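Local coordinates for protein endopolygalacturonase (Chondrostereum purpureum, PDB 1KCD) that probably hydrolyses the alpha-1,4 links of polygalacturonic acid within the chain, as a family 28 glycoside hydrolase, and binds galacturonate in its cleft, at residues I227-T232 / A273-V278. Numbering follows the deposited sequence.
Sequences IKAQRT and APFSDV. With GTK (beta-D-galactofuranuronic acid), chain B; GTR (beta-D-galactopyranuronic acid), chain C.
Phe275 drives its ring edgewise at the main chain of the strand 227-230, so that the ring ends between Ile227 and Ala229 with the backbone N of Ala229 lying in its plane. Ile227 covers one face: its CG2 stands 3.7 Å from the centroid of the Phe275 ring, 19° off the normal, a CH-pi contact displaced toward the rim at CZ. This methyl can reach the ring because CG2 is anti to the backbone N, while the other branch, CG1, is anti to the carbonyl carbon (chi1 -51°) and carries CD1 on to Val278. There the two side chains meet tip to tip, Ile227 CD1 lying 3.9 Å from Val278 CG2. Ala229 CB comes obliquely to the ring, 3.6 Å from Phe275 CZ, and also touches the methyl of Ala273, with 3.8 Å between the two CB atoms. The side chains that meet across this contact are apolar and buried, and Val238, Ile258 and Gln260 also touch the Phe275 side chain. A serine in place of Phe275 would probably open a gap beside Ile227 CG2 and Ala229 CB and leave a hydroxyl in these apolar surroundings. Lys228, between those two residues, points the other way, into the substrate cleft. Its extended chain brings NZ to two sugar carboxylates, 2.7 Å from O6A of the galactofuranuronic acid and 2.9 Å from O6B of the galactopyranuronic acid. Asp174 forms a salt bridge with the same ammonium group, and Arg226 and Tyr262 also bind the pyranuronic acid. The strand axes run antiparallel (173°) and 10.4 Å apart, in different parallel sheets, one lining the cleft and the other on a different wall: the hydrophobic interior of the right-handed parallel beta-helix of family 28 polygalacturonases.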
ATOM      1  N   ILE A 227     -12.428   2.257  -0.186  1.00  5.47           N
ATOM      2  CA  ILE A 227     -12.605   0.870  -0.576  1.00  5.64           C
ATOM      3  C   ILE A 227     -13.142   0.913  -1.983  1.00  5.44           C
ATOM      4  O   ILE A 227     -14.241   1.438  -2.189  1.00  7.99           O
ATOM      5  CB  ILE A 227     -13.550   0.084   0.349  1.00  5.61           C
ATOM      6  CG1 ILE A 227     -13.090   0.283   1.809  1.00  6.60           C
ATOM      7  CG2 ILE A 227     -13.633  -1.393  -0.076  1.00  6.87           C
ATOM      8  CD1 ILE A 227     -14.032  -0.466   2.785  1.00  8.08           C
ATOM      9  N   LYS A 228     -12.354   0.453  -2.934  1.00  5.44           N
ATOM     10  CA  LYS A 228     -12.697   0.551  -4.352  1.00  5.92           C
ATOM     11  C   LYS A 228     -12.791  -0.823  -4.950  1.00  5.48           C
ATOM     12  O   LYS A 228     -11.886  -1.631  -4.790  1.00  6.84           O
ATOM     13  CB  LYS A 228     -11.612   1.361  -5.111  1.00  6.36           C
ATOM     14  CG  LYS A 228     -10.158   1.292  -4.620  1.00  7.39           C
ATOM     15  CD  LYS A 228      -9.202   2.041  -5.569  1.00  8.31           C
ATOM     16  CE  LYS A 228      -7.788   2.137  -4.931  1.00  7.75           C
ATOM     17  NZ  LYS A 228      -6.798   2.547  -5.902  1.00  7.39           N
ATOM     18  N   ALA A 229     -13.888  -1.078  -5.645  1.00  5.75           N
ATOM     19  CA  ALA A 229     -14.037  -2.314  -6.372  1.00  6.04           C
ATOM     20  C   ALA A 229     -14.338  -1.998  -7.816  1.00  5.28           C
ATOM     21  O   ALA A 229     -15.137  -1.111  -8.132  1.00  6.52           O
ATOM     22  CB  ALA A 229     -15.162  -3.200  -5.817  1.00  6.78           C
ATOM     23  N   GLN A 230     -13.646  -2.748  -8.703  1.00  5.90           N
ATOM     24  CA  GLN A 230     -13.933  -2.585 -10.121  1.00  6.79           C
ATOM     25  C   GLN A 230     -15.405  -2.863 -10.401  1.00  6.73           C
ATOM     26  O   GLN A 230     -15.957  -3.873  -9.942  1.00  6.79           O
ATOM     27  CB  GLN A 230     -13.057  -3.589 -10.914  1.00  7.43           C
ATOM     28  CG  GLN A 230     -11.574  -3.218 -10.775  1.00  8.20           C
ATOM     29  CD  GLN A 230     -10.580  -4.227 -11.285  1.00 10.63           C
ATOM     30  OE1 GLN A 230     -10.904  -5.031 -12.169  1.00 12.98           O
ATOM     31  NE2 GLN A 230      -9.343  -4.163 -10.797  1.00 12.24           N
ATOM     32  N   ARG A 231     -16.035  -1.960 -11.167  1.00  6.70           N
ATOM     33  CA  ARG A 231     -17.463  -2.151 -11.492  1.00  6.44           C
ATOM     34  C   ARG A 231     -17.705  -3.509 -12.057  1.00  7.38           C
ATOM     35  O   ARG A 231     -18.768  -4.080 -11.812  1.00  9.28           O
ATOM     36  CB  ARG A 231     -17.824  -1.091 -12.532  1.00  9.24           C
ATOM     37  CG  ARG A 231     -19.281  -1.184 -12.967  1.00 10.67           C
ATOM     38  CD  ARG A 231     -19.569  -0.156 -14.040  1.00 13.50           C
ATOM     39  NE  ARG A 231     -19.692   1.203 -13.522  1.00 11.92           N
ATOM     40  CZ  ARG A 231     -18.850   2.196 -13.789  1.00 11.87           C
ATOM     41  NH1 ARG A 231     -17.759   2.027 -14.536  1.00 13.61           N
ATOM     42  NH2 ARG A 231     -19.064   3.436 -13.291  1.00 12.38           N
ATOM     43  N   THR A 232     -16.773  -4.054 -12.864  1.00  7.03           N
ATOM     44  CA  THR A 232     -17.013  -5.313 -13.556  1.00  7.59           C
ATOM     45  C   THR A 232     -16.618  -6.557 -12.758  1.00  7.25           C
ATOM     46  O   THR A 232     -16.846  -7.666 -13.251  1.00  8.80           O
ATOM     47  CB  THR A 232     -16.224  -5.345 -14.862  1.00  9.38           C
ATOM     48  OG1 THR A 232     -14.835  -5.121 -14.522  1.00 10.60           O
ATOM     49  CG2 THR A 232     -16.707  -4.266 -15.806  1.00 11.93           C
ATOM     50  N   ALA A 273     -18.934  -7.593  -6.202  1.00  6.50           N
ATOM     51  CA  ALA A 273     -17.834  -7.517  -5.225  1.00  6.84           C
ATOM     52  C   ALA A 273     -18.377  -6.991  -3.916  1.00  6.16           C
ATOM     53  O   ALA A 273     -17.992  -5.906  -3.439  1.00  6.75           O
ATOM     54  CB  ALA A 273     -16.753  -6.612  -5.811  1.00  6.98           C
ATOM     55  N   PRO A 274     -19.308  -7.709  -3.307  1.00  6.20           N
ATOM     56  CA  PRO A 274     -20.012  -7.221  -2.145  1.00  6.14           C
ATOM     57  C   PRO A 274     -19.045  -6.797  -1.015  1.00  6.33           C
ATOM     58  O   PRO A 274     -18.063  -7.488  -0.720  1.00  6.50           O
ATOM     59  CB  PRO A 274     -20.855  -8.435  -1.641  1.00  6.88           C
ATOM     60  CG  PRO A 274     -20.253  -9.612  -2.377  1.00  7.47           C
ATOM     61  CD  PRO A 274     -19.799  -9.050  -3.708  1.00  7.06           C
ATOM     62  N   PHE A 275     -19.408  -5.681  -0.391  1.00  5.82           N
ATOM     63  CA  PHE A 275     -18.726  -5.155   0.776  1.00  5.72           C
ATOM     64  C   PHE A 275     -19.612  -5.394   2.000  1.00  6.45           C
ATOM     65  O   PHE A 275     -20.805  -5.055   1.966  1.00  7.97           O
ATOM     66  CB  PHE A 275     -18.457  -3.658   0.719  1.00  7.07           C
ATOM     67  CG  PHE A 275     -17.629  -3.138  -0.433  1.00  6.38           C
ATOM     68  CD1 PHE A 275     -16.846  -3.977  -1.220  1.00  6.20           C
ATOM     69  CD2 PHE A 275     -17.668  -1.764  -0.730  1.00  6.57           C
ATOM     70  CE1 PHE A 275     -16.108  -3.420  -2.284  1.00  6.41           C
ATOM     71  CE2 PHE A 275     -16.897  -1.226  -1.740  1.00  6.62           C
ATOM     72  CZ  PHE A 275     -16.115  -2.051  -2.540  1.00  6.08           C
ATOM     73  N   SER A 276     -18.998  -5.888   3.065  1.00  6.65           N
ATOM     74  CA  SER A 276     -19.749  -6.052   4.305  1.00  7.93           C
ATOM     75  C   SER A 276     -18.890  -5.669   5.493  1.00  6.31           C
ATOM     76  O   SER A 276     -17.648  -5.728   5.488  1.00  7.22           O
ATOM     77  CB  SER A 276     -20.254  -7.467   4.463  1.00  8.80           C
ATOM     78  OG  SER A 276     -19.260  -8.392   4.295  1.00 12.29           O
ATOM     79  N   ASP A 277     -19.593  -5.319   6.551  1.00  6.91           N
ATOM     80  CA  ASP A 277     -18.983  -5.149   7.882  1.00  7.87           C
ATOM     81  C   ASP A 277     -17.829  -4.184   7.880  1.00  7.03           C
ATOM     82  O   ASP A 277     -16.703  -4.540   8.245  1.00  8.29           O
ATOM     83  CB  ASP A 277     -18.594  -6.519   8.423  1.00  9.14           C
ATOM     84  CG  ASP A 277     -19.819  -7.401   8.625  1.00 16.04           C
ATOM     85  OD1 ASP A 277     -21.028  -7.015   8.427  1.00 16.44           O
ATOM     86  OD2 ASP A 277     -19.556  -8.579   9.025  1.00 26.94           O
ATOM     87  N   VAL A 278     -18.126  -2.927   7.511  1.00  6.90           N
ATOM     88  CA  VAL A 278     -17.105  -1.845   7.461  1.00  6.73           C
ATOM     89  C   VAL A 278     -17.443  -0.872   8.596  1.00  6.69           C
ATOM     90  O   VAL A 278     -18.521  -0.269   8.563  1.00  8.12           O
ATOM     91  CB  VAL A 278     -17.157  -1.128   6.098  1.00  7.16           C
ATOM     92  CG1 VAL A 278     -16.203   0.048   6.067  1.00  7.53           C
ATOM     93  CG2 VAL A 278     -16.839  -2.090   4.945  1.00  8.99           C
TER
HETATM   94  C1  GTK B1001      -1.442   0.229  -8.537  0.59 10.19           C
HETATM   95  O1  GTK B1001      -1.100  -1.063  -9.023  0.59 12.37           O
HETATM   96  C2  GTK B1001      -1.217   1.331  -9.535  0.59  8.64           C
HETATM   97  O2  GTK B1001      -1.178   2.588  -8.819  0.59  5.28           O
HETATM   98  C3  GTK B1001      -2.554   1.335 -10.310  0.59  8.43           C
HETATM   99  O3  GTK B1001      -2.350   0.601 -11.510  0.59  7.96           O
HETATM  100  C4  GTK B1001      -3.520   0.536  -9.427  0.59  8.53           C
HETATM  101  O4  GTK B1001      -2.825   0.159  -8.246  0.59 10.68           O
HETATM  102  C5  GTK B1001      -4.869   1.196  -9.156  0.59  8.00           C
HETATM  103  O5  GTK B1001      -4.629   2.174  -8.156  0.59  7.19           O
HETATM  104  C6  GTK B1001      -6.017   0.348  -8.697  0.59  9.19           C
HETATM  105  O6B GTK B1001      -6.423  -0.564  -9.581  0.59 10.97           O
HETATM  106  O6A GTK B1001      -6.542   0.433  -7.602  0.59 17.81           O
HETATM  107  C1  GTR C1002      -4.949   7.727 -10.817  1.00  8.65           C
HETATM  108  C2  GTR C1002      -3.963   6.739 -11.492  1.00  8.73           C
HETATM  109  C3  GTR C1002      -4.627   5.478 -11.618  1.00  7.45           C
HETATM  110  C4  GTR C1002      -5.035   4.843 -10.214  1.00  7.73           C
HETATM  111  C5  GTR C1002      -5.866   5.957  -9.540  1.00  7.43           C
HETATM  112  C6  GTR C1002      -6.208   5.551  -8.115  1.00  7.92           C
HETATM  113  O1  GTR C1002      -4.290   8.956 -10.592  1.00  9.04           O
HETATM  114  O2  GTR C1002      -3.651   7.273 -12.817  1.00  9.43           O
HETATM  115  O3  GTR C1002      -3.721   4.481 -12.230  1.00  9.34           O
HETATM  116  O4  GTR C1002      -3.840   4.539  -9.430  1.00  8.67           O
HETATM  117  O5  GTR C1002      -5.138   7.197  -9.496  1.00  7.53           O
HETATM  118  O6A GTR C1002      -5.708   6.119  -7.120  1.00  9.04           O
HETATM  119  O6B GTR C1002      -7.015   4.616  -7.985  1.00  8.89           O